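Local coordinates for copper-containing nitrite reductase (Thermus scotoductus, PDB 6HBE), which probably reduces nitrite to nitric oxide at copper centres with electrons drawn from a cytochrome c, working as a three-domain, homotrimeric enzyme, at residues D71-G76 with H431-G436; L156-S161 with Y262-H267; D391-D396 with P402-K407. All coordinates share one frame; numbering follows the deposited sequence.

Contact 1. Residues D71-G76 with H431-G436; sequences DNVTHG and HPYMKG. With CU (copper (II) ion), chain L; CU (copper (II) ion), chain N.
The small junction between two copper-binding loops, where V73 meets P432 and Y433, lies where the N-terminal cupredoxin domain, with its type 1 copper, meets the plastocyanin-like domain at the other end of the chain. One methyl carries the contact. V73 CG1 lies 4.2 Å from P432 CD, the valine and proline side chains running antiparallel past one another, and the same methyl reaches Y433 CD2, also at 4.2 Å, at the edge of the ring and near its plane. With chi1 at -54°, CG1 stands beside the backbone N of V73 and anti to its carbonyl carbon, which aims it across the interface. No hydrogen bond joins the two loops, and the touch is apolar and light.

Each loop also carries copper ligands, as expected of cupredoxin folds in which the metal sits among loops at one end of the sandwich. H75 binds its copper through ND1, with C115, H125 and Q130 completing the site, while its NE2 donates to D71 OD2 over 2.9 Å at 172°. That bond enters the anti lone pair of the carboxylate and stays in the imidazole plane, fixing the rotation of the ring; S30 is a second partner of the same oxygen. On the other side, residues H431 to M434 form a type I turn closed by M434 N to H431 O at 2.9 Å. H431 ND1 coordinates the second copper at 2.0 Å beside H390 and C428, and M434 SD stands at a longer 3.0 Å from that metal. Y433 leans toward the first site, its side chain about 4 Å from that of H125, while its hydroxyl is hydrogen-bonded to E385 and N356.

Contact 2. Residues L156-S161 with Y262-H267; sequences LYIIQS and YTLVTH. With CU (copper (II) ion), chain E.
Q160 and T266 meet closely on one flank and through a water on another, so a single pair displays both the tight and the loose side of this buried contact. On the tight side, Q160 OE1 rests 3.8 Å from T266 CB, and the two side chains are roughly perpendicular. The glutamine gets there by full extension: CG is anti to the backbone N (chi1 -175°) and the chain stays straight beyond it. The same OE1 is hydrogen-bonded to S213, which helps fix the amide. The second dry touch is I158 CD1 against L264 CD2 at 4.3 Å, where L264 also packs on L215.

These residues belong to facing sheets of a cupredoxin beta sandwich, strand 154-163 in one and strand 260-266 in the other. Their backbones stay well apart, 10.5 Å between I158 CA and L264 CA, and the gap between them is crossed by side chains and, at Q160 and T266, a water.

The looser side is polar. Water 1 accepts a bond from Q160 NE2 at 2.9 Å and is hydrogen-bonded to T266 OG1 at the same 2.9 Å separation, linking the amide nitrogen and the hydroxyl, which are not hydrogen-bonded directly. T266 OG1 is further engaged with the backbone N of T214 and of V268, so several bonds grip this hydroxyl. Just past it the strand ends, and H267 turns to the subunit interface. Its NE2 binds copper at 2.1 Å together with H80 and H114 of the second subunit and water 2, the intersubunit type 2 site characteristic of copper nitrite reductases.

Contact 3. Residues D391-D396 with P402-K407; sequences DAVVID and PFVTPK
T405 packs against D391 and A392, and its side chain can be traced outward from the backbone. CB comes only to 4.1 Å from A392 N and A392 O. The methyl branch, CG2, lies 3.7 Å from A392 O and 3.9 Å from A392 CB. The hydroxyl branch does more: set between the backbone N and the carbonyl carbon (chi1 75°), OG1 accepts from A392 N at 3.0 Å and donates to P406 O at 2.8 Å, while touching D391 CA and CB. A valine in place of T405 would probably leave A392 N without its acceptor and P406 O without this donor.

Farther along, the segments run antiparallel and V393 and V404 form a non-hydrogen-bonded pair, flanked by the bonds T405 N to A392 O and V394 N to F403 O, the latter almost straight at 175°. The loop thereby adds a short bridge to strand 393-398, an outermost strand of its sheet in the plastocyanin-like domain, just before the classic bulge at I395 and D396 facing V425. Within this pair V393 CG1 and V404 CG2 approach to 3.5 Å, a snug fit for two methyls. V394 CG2 sits over the centre of the F403 ring, 3.6 Å from its centroid, in a CH-pi contact. At the opposite end, D391 OD2, hydrogen-bonded to S429, also accepts a hydrogen bond from water 3, which donates to T405 O as well.

Contacts 1 and 3 share the plastocyanin-like domain: their centres are about 16 Å apart and their nearest atoms about 5 Å, and both reach the same sheet. H390, which precedes 391-396, and H431 of contact 1 bind the same copper. That metal, chain L, lies 14.0 Å from the copper held by H75, chain N, across contact 1, a spacing consistent with electron transfer between domains. Contact 2 stands apart, its centre about 32 Å from contact 1 and 44 Å from contact 3. Through H267 it serves the type 2 copper shared with the second subunit, whose own H114 directly precedes its C115, a ligand of that subunit's type 1 copper.

Contact 1. Residues D71-G76 with H431-G436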
loop_
_atom_site.group_PDB
_atom_site.type_symbol
_atom_site.label_atom_id
_atom_site.label_comp_id
_atom_site.label_asym_id
_atom_site.label_seq_id
_atom_site.Cartn_x
_atom_site.Cartn_y
_atom_site.Cartn_z
ATOM N N ASP C 71 9.908 29.326 13.142
ATOM C CA ASP C 71 10.629 28.999 11.915
ATOM C C ASP C 71 10.637 30.189 10.921
ATOM O O ASP C 71 9.968 31.180 11.149
ATOM C CB ASP C 71 9.938 27.799 11.236
ATOM C CG ASP C 71 10.883 26.936 10.411
ATOM O OD1 ASP C 71 12.102 27.215 10.334
ATOM O OD2 ASP C 71 10.387 25.927 9.840
ATOM N N ASN C 72 11.355 30.018 9.812
ATOM C CA ASN C 72 11.390 30.966 8.673
ATOM C C ASN C 72 10.368 30.692 7.549
ATOM O O ASN C 72 10.360 31.436 6.570
ATOM C CB ASN C 72 12.819 31.036 8.067
ATOM C CG ASN C 72 13.322 29.684 7.535
ATOM O OD1 ASN C 72 12.930 28.633 8.014
ATOM N ND2 ASN C 72 14.211 29.717 6.555
ATOM N N VAL C 73 9.532 29.643 7.672
ATOM C CA VAL C 73 8.378 29.438 6.779
ATOM C C VAL C 73 7.089 29.341 7.587
ATOM O O VAL C 73 7.117 29.111 8.807
ATOM C CB VAL C 73 8.513 28.199 5.848
ATOM C CG1 VAL C 73 9.811 28.260 5.057
ATOM C CG2 VAL C 73 8.410 26.875 6.616
ATOM N N THR C 74 5.981 29.513 6.882
ATOM C CA THR C 74 4.624 29.445 7.440
ATOM C C THR C 74 4.313 28.054 7.989
ATOM O O THR C 74 4.712 27.085 7.378
ATOM C CB THR C 74 3.622 29.823 6.339
ATOM O OG1 THR C 74 3.871 31.186 5.959
ATOM C CG2 THR C 74 2.169 29.710 6.765
ATOM N N HIS C 75 3.573 27.988 9.103
ATOM C CA HIS C 75 3.114 26.722 9.714
ATOM C C HIS C 75 1.670 26.944 10.162
ATOM O O HIS C 75 1.021 27.917 9.734
ATOM C CB HIS C 75 4.033 26.309 10.895
ATOM C CG HIS C 75 5.400 25.884 10.463
ATOM N ND1 HIS C 75 5.625 24.699 9.799
ATOM C CD2 HIS C 75 6.612 26.474 10.607
ATOM C CE1 HIS C 75 6.913 24.599 9.511
ATOM N NE2 HIS C 75 7.532 25.659 9.994
ATOM N N GLY C 76 1.148 26.053 10.981
ATOM C CA GLY C 76 -0.216 26.167 11.465
ATOM C C GLY C 76 -0.545 24.981 12.323
ATOM O O GLY C 76 0.360 24.258 12.730
ATOM N N HIS C 431 9.346 27.440 -1.644
ATOM C CA HIS C 431 9.661 26.533 -0.529
ATOM C C HIS C 431 11.187 26.369 -0.438
ATOM O O HIS C 431 11.759 25.413 -0.977
ATOM C CB HIS C 431 8.984 25.156 -0.765
ATOM C CG HIS C 431 7.550 25.240 -1.191
ATOM N ND1 HIS C 431 7.139 25.082 -2.505
ATOM C CD2 HIS C 431 6.427 25.463 -0.471
ATOM C CE1 HIS C 431 5.827 25.193 -2.565
ATOM N NE2 HIS C 431 5.371 25.437 -1.349
ATOM N N PRO C 432 11.876 27.306 0.256
ATOM C CA PRO C 432 13.354 27.366 0.134
ATOM C C PRO C 432 14.151 26.188 0.717
ATOM O O PRO C 432 15.325 26.056 0.412
ATOM C CB PRO C 432 13.734 28.698 0.812
ATOM C CG PRO C 432 12.500 29.189 1.510
ATOM C CD PRO C 432 11.323 28.321 1.172
ATOM N N TYR C 433 13.490 25.359 1.525
ATOM C CA TYR C 433 14.023 24.076 2.046
ATOM C C TYR C 433 14.039 22.926 1.003
ATOM O O TYR C 433 14.702 21.915 1.222
ATOM C CB TYR C 433 13.265 23.650 3.329
ATOM C CG TYR C 433 11.781 23.509 3.128
ATOM C CD1 TYR C 433 11.222 22.310 2.671
ATOM C CD2 TYR C 433 10.925 24.581 3.358
ATOM C CE1 TYR C 433 9.846 22.201 2.459
ATOM C CE2 TYR C 433 9.583 24.483 3.131
ATOM C CZ TYR C 433 9.033 23.288 2.684
ATOM O OH TYR C 433 7.665 23.245 2.465
ATOM N N MET C 434 13.334 23.077 -0.122
ATOM C CA MET C 434 13.502 22.161 -1.275
ATOM C C MET C 434 14.816 22.427 -1.957
ATOM O O MET C 434 15.076 23.570 -2.359
ATOM C CB MET C 434 12.447 22.393 -2.343
ATOM C CG MET C 434 11.055 22.007 -1.932
ATOM S SD MET C 434 9.807 22.295 -3.212
ATOM C CE MET C 434 10.408 21.393 -4.601
ATOM N N LYS C 435 15.620 21.393 -2.149
ATOM C CA LYS C 435 16.966 21.577 -2.702
ATOM C C LYS C 435 17.413 20.425 -3.579
ATOM O O LYS C 435 17.175 19.251 -3.266
ATOM C CB LYS C 435 17.991 21.785 -1.566
ATOM C CG LYS C 435 19.399 22.162 -2.062
ATOM C CD LYS C 435 20.372 22.523 -0.937
ATOM C CE LYS C 435 20.050 23.865 -0.300
ATOM N NZ LYS C 435 21.061 24.229 0.731
ATOM N N GLY C 436 18.107 20.769 -4.664
ATOM C CA GLY C 436 18.672 19.797 -5.592
ATOM C C GLY C 436 19.976 20.266 -6.216
ATOM O O GLY C 436 20.374 21.431 -6.032
HETATM CU CU CU L . 8.256 24.691 -4.124
HETATM CU CU CU N . 4.328 23.193 9.280
#

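Contact 2. Residues L156-S161 with Y262-H267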
loop_
_atom_site.group_PDB
_atom_site.type_symbol
_atom_site.label_atom_id
_atom_site.label_comp_id
_atom_site.label_asym_id
_atom_site.label_seq_id
_atom_site.Cartn_x
_atom_site.Cartn_y
_atom_site.Cartn_z
ATOM N N LEU C 156 0.343 3.450 29.020
ATOM C CA LEU C 156 1.329 3.480 27.956
ATOM C C LEU C 156 0.681 4.266 26.800
ATOM O O LEU C 156 -0.391 3.879 26.338
ATOM C CB LEU C 156 1.654 2.072 27.494
ATOM C CG LEU C 156 2.199 1.081 28.539
ATOM C CD1 LEU C 156 2.450 -0.253 27.868
ATOM C CD2 LEU C 156 3.493 1.586 29.168
ATOM N N TYR C 157 1.327 5.350 26.384
ATOM C CA TYR C 157 0.870 6.201 25.269
ATOM C C TYR C 157 1.826 6.007 24.094
ATOM O O TYR C 157 3.052 6.259 24.220
ATOM C CB TYR C 157 0.802 7.658 25.705
ATOM C CG TYR C 157 -0.129 7.975 26.886
ATOM C CD1 TYR C 157 0.351 7.952 28.202
ATOM C CD2 TYR C 157 -1.420 8.406 26.691
ATOM C CE1 TYR C 157 -0.446 8.298 29.283
ATOM C CE2 TYR C 157 -2.227 8.768 27.761
ATOM C CZ TYR C 157 -1.724 8.699 29.074
ATOM O OH TYR C 157 -2.501 9.036 30.167
ATOM N N ILE C 158 1.284 5.539 22.958
ATOM C CA ILE C 158 2.108 5.129 21.807
ATOM C C ILE C 158 1.620 5.761 20.480
ATOM O O ILE C 158 0.459 5.590 20.118
ATOM C CB ILE C 158 2.034 3.579 21.618
ATOM C CG1 ILE C 158 2.478 2.815 22.884
ATOM C CG2 ILE C 158 2.888 3.136 20.423
ATOM C CD1 ILE C 158 3.975 2.793 23.082
ATOM N N ILE C 159 2.519 6.415 19.746
ATOM C CA ILE C 159 2.269 6.819 18.350
ATOM C C ILE C 159 3.101 5.951 17.438
ATOM O O ILE C 159 4.286 5.737 17.719
ATOM C CB ILE C 159 2.598 8.310 18.102
ATOM C CG1 ILE C 159 1.442 9.175 18.628
ATOM C CG2 ILE C 159 2.860 8.604 16.631
ATOM C CD1 ILE C 159 1.721 10.674 18.684
ATOM N N GLN C 160 2.465 5.453 16.376
ATOM C CA GLN C 160 3.148 4.889 15.229
ATOM C C GLN C 160 3.258 5.912 14.114
ATOM O O GLN C 160 2.257 6.515 13.757
ATOM C CB GLN C 160 2.421 3.625 14.718
ATOM C CG GLN C 160 3.185 2.929 13.589
ATOM C CD GLN C 160 2.503 1.647 13.101
ATOM O OE1 GLN C 160 2.087 0.779 13.897
ATOM N NE2 GLN C 160 2.354 1.537 11.779
ATOM N N SER C 161 4.435 6.041 13.500
ATOM C CA SER C 161 4.634 7.023 12.421
ATOM C C SER C 161 5.732 6.568 11.467
ATOM O O SER C 161 6.566 5.724 11.818
ATOM C CB SER C 161 4.970 8.419 12.992
ATOM O OG SER C 161 6.256 8.456 13.608
ATOM N N TYR C 262 6.746 -9.806 26.516
ATOM C CA TYR C 262 5.521 -9.752 25.764
ATOM C C TYR C 262 5.725 -8.645 24.725
ATOM O O TYR C 262 5.773 -7.463 25.080
ATOM C CB TYR C 262 4.331 -9.425 26.687
ATOM C CG TYR C 262 3.965 -10.531 27.692
ATOM C CD1 TYR C 262 4.606 -10.621 28.930
ATOM C CD2 TYR C 262 2.979 -11.455 27.404
ATOM C CE1 TYR C 262 4.280 -11.632 29.852
ATOM C CE2 TYR C 262 2.641 -12.492 28.296
ATOM C CZ TYR C 262 3.289 -12.562 29.532
ATOM O OH TYR C 262 2.958 -13.555 30.442
ATOM N N THR C 263 5.913 -9.044 23.468
ATOM C CA THR C 263 6.392 -8.129 22.424
ATOM C C THR C 263 5.211 -7.341 21.819
ATOM O O THR C 263 4.238 -7.937 21.369
ATOM C CB THR C 263 7.185 -8.922 21.366
ATOM O OG1 THR C 263 8.393 -9.407 21.958
ATOM C CG2 THR C 263 7.549 -8.076 20.172
ATOM N N LEU C 264 5.350 -6.023 21.756
ATOM C CA LEU C 264 4.377 -5.127 21.108
ATOM C C LEU C 264 4.809 -4.918 19.654
ATOM O O LEU C 264 5.974 -4.551 19.379
ATOM C CB LEU C 264 4.362 -3.778 21.833
ATOM C CG LEU C 264 3.428 -2.699 21.303
ATOM C CD1 LEU C 264 1.984 -3.086 21.642
ATOM C CD2 LEU C 264 3.778 -1.316 21.869
ATOM N N VAL C 265 3.886 -5.119 18.719
ATOM C CA VAL C 265 4.261 -5.121 17.296
ATOM C C VAL C 265 3.025 -4.812 16.443
ATOM O O VAL C 265 1.847 -5.049 16.874
ATOM C CB VAL C 265 4.937 -6.479 16.918
ATOM C CG1 VAL C 265 3.945 -7.625 16.939
ATOM C CG2 VAL C 265 5.684 -6.419 15.574
ATOM N N THR C 266 3.288 -4.264 15.255
ATOM C CA THR C 266 2.273 -4.209 14.195
ATOM C C THR C 266 2.382 -5.466 13.346
ATOM O O THR C 266 3.471 -5.840 12.864
ATOM C CB THR C 266 2.340 -2.946 13.268
ATOM O OG1 THR C 266 1.448 -3.143 12.165
ATOM C CG2 THR C 266 3.751 -2.687 12.716
ATOM N N HIS C 267 1.251 -6.103 13.078
ATOM C CA HIS C 267 1.263 -7.341 12.273
ATOM C C HIS C 267 1.343 -7.079 10.740
ATOM O O HIS C 267 1.318 -8.012 9.959
ATOM C CB HIS C 267 0.122 -8.295 12.669
ATOM C CG HIS C 267 0.617 -9.650 13.098
ATOM N ND1 HIS C 267 0.984 -10.626 12.205
ATOM C CD2 HIS C 267 0.868 -10.158 14.336
ATOM C CE1 HIS C 267 1.405 -11.692 12.869
ATOM N NE2 HIS C 267 1.352 -11.429 14.162
HETATM CU CU CU E . 1.832 -12.880 15.547
HETATM O O HOH W 1 1.863 -0.957 10.333
HETATM O O HOH W 2 2.780 -12.983 17.283
#

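Contact 3. Residues D391-D396 with P402-K407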
loop_
_atom_site.group_PDB
_atom_site.type_symbol
_atom_site.label_atom_id
_atom_site.label_comp_id
_atom_site.label_asym_id
_atom_site.label_seq_id
_atom_site.Cartn_x
_atom_site.Cartn_y
_atom_site.Cartn_z
ATOM N N ASP C 391 9.164 26.328 -8.459
ATOM C CA ASP C 391 10.155 26.717 -9.455
ATOM C C ASP C 391 11.485 26.102 -9.069
ATOM O O ASP C 391 11.593 25.374 -8.050
ATOM C CB ASP C 391 10.207 28.267 -9.633
ATOM C CG ASP C 391 10.705 29.034 -8.378
ATOM O OD1 ASP C 391 11.376 28.463 -7.488
ATOM O OD2 ASP C 391 10.455 30.267 -8.304
ATOM N N ALA C 392 12.505 26.357 -9.888
ATOM C CA ALA C 392 13.867 25.972 -9.557
ATOM C C ALA C 392 14.773 27.192 -9.836
ATOM O O ALA C 392 14.760 27.687 -10.961
ATOM C CB ALA C 392 14.301 24.787 -10.402
ATOM N N VAL C 393 15.524 27.643 -8.821
ATOM C CA VAL C 393 16.394 28.862 -8.885
ATOM C C VAL C 393 17.797 28.532 -8.328
ATOM O O VAL C 393 17.943 28.089 -7.178
ATOM C CB VAL C 393 15.771 30.071 -8.117
ATOM C CG1 VAL C 393 14.316 30.292 -8.503
ATOM C CG2 VAL C 393 15.836 29.916 -6.598
ATOM N N VAL C 394 18.838 28.703 -9.143
ATOM C CA VAL C 394 20.196 28.417 -8.682
ATOM C C VAL C 394 20.612 29.424 -7.599
ATOM O O VAL C 394 20.387 30.641 -7.753
ATOM C CB VAL C 394 21.200 28.421 -9.839
ATOM C CG1 VAL C 394 22.635 28.287 -9.330
ATOM C CG2 VAL C 394 20.897 27.292 -10.790
ATOM N N ILE C 395 21.188 28.914 -6.509
ATOM C CA ILE C 395 21.711 29.766 -5.428
ATOM C C ILE C 395 23.199 29.536 -5.082
ATOM O O ILE C 395 23.720 30.201 -4.182
ATOM C CB ILE C 395 20.844 29.673 -4.151
ATOM C CG1 ILE C 395 20.747 28.229 -3.634
ATOM C CG2 ILE C 395 19.462 30.244 -4.430
ATOM C CD1 ILE C 395 20.803 28.112 -2.125
ATOM N N ASP C 396 23.873 28.628 -5.802
ATOM C CA ASP C 396 25.304 28.346 -5.648
ATOM C C ASP C 396 25.813 28.049 -7.058
ATOM O O ASP C 396 25.495 27.000 -7.640
ATOM C CB ASP C 396 25.547 27.159 -4.693
ATOM C CG ASP C 396 27.046 26.875 -4.422
ATOM O OD1 ASP C 396 27.921 27.171 -5.261
ATOM O OD2 ASP C 396 27.357 26.308 -3.358
ATOM N N PRO C 402 23.918 29.375 -14.802
ATOM C CA PRO C 402 22.865 29.389 -13.775
ATOM C C PRO C 402 21.496 29.680 -14.407
ATOM O O PRO C 402 21.434 30.200 -15.522
ATOM C CB PRO C 402 23.324 30.481 -12.805
ATOM C CG PRO C 402 24.201 31.384 -13.635
ATOM C CD PRO C 402 24.870 30.494 -14.645
ATOM N N PHE C 403 20.412 29.283 -13.728
ATOM C CA PHE C 403 19.082 29.275 -14.346
ATOM C C PHE C 403 18.015 29.628 -13.328
ATOM O O PHE C 403 18.258 29.578 -12.102
ATOM C CB PHE C 403 18.791 27.927 -15.027
ATOM C CG PHE C 403 18.878 26.717 -14.096
ATOM C CD1 PHE C 403 17.777 26.327 -13.308
ATOM C CD2 PHE C 403 20.039 25.958 -14.024
ATOM C CE1 PHE C 403 17.861 25.229 -12.462
ATOM C CE2 PHE C 403 20.120 24.845 -13.179
ATOM C CZ PHE C 403 19.019 24.487 -12.395
ATOM N N VAL C 404 16.865 30.042 -13.858
ATOM C CA VAL C 404 15.655 30.264 -13.081
ATOM C C VAL C 404 14.495 29.812 -13.962
ATOM O O VAL C 404 14.406 30.228 -15.129
ATOM C CB VAL C 404 15.511 31.732 -12.540
ATOM C CG1 VAL C 404 15.418 32.775 -13.647
ATOM C CG2 VAL C 404 14.304 31.857 -11.610
ATOM N N THR C 405 13.628 28.921 -13.445
ATOM C CA THR C 405 12.499 28.444 -14.232
ATOM C C THR C 405 11.347 29.326 -13.848
ATOM O O THR C 405 11.372 29.939 -12.787
ATOM C CB THR C 405 12.110 26.958 -13.953
ATOM O OG1 THR C 405 11.433 26.874 -12.686
ATOM C CG2 THR C 405 13.330 26.071 -13.966
ATOM N N PRO C 406 10.321 29.395 -14.695
ATOM C CA PRO C 406 9.017 29.917 -14.228
ATOM C C PRO C 406 8.401 29.090 -13.078
ATOM O O PRO C 406 8.856 27.987 -12.788
ATOM C CB PRO C 406 8.112 29.833 -15.479
ATOM C CG PRO C 406 8.946 29.333 -16.606
ATOM C CD PRO C 406 10.284 28.917 -16.087
ATOM N N LYS C 407 7.369 29.624 -12.439
ATOM C CA LYS C 407 6.621 28.866 -11.433
ATOM C C LYS C 407 5.616 27.949 -12.165
ATOM O O LYS C 407 4.788 28.405 -12.934
ATOM C CB LYS C 407 5.944 29.799 -10.442
ATOM C CG LYS C 407 6.972 30.483 -9.530
ATOM C CD LYS C 407 6.387 31.638 -8.756
ATOM C CE LYS C 407 7.466 32.400 -8.008
ATOM N NZ LYS C 407 6.840 33.345 -7.044
HETATM O O HOH W 3 10.382 31.817 -10.572
#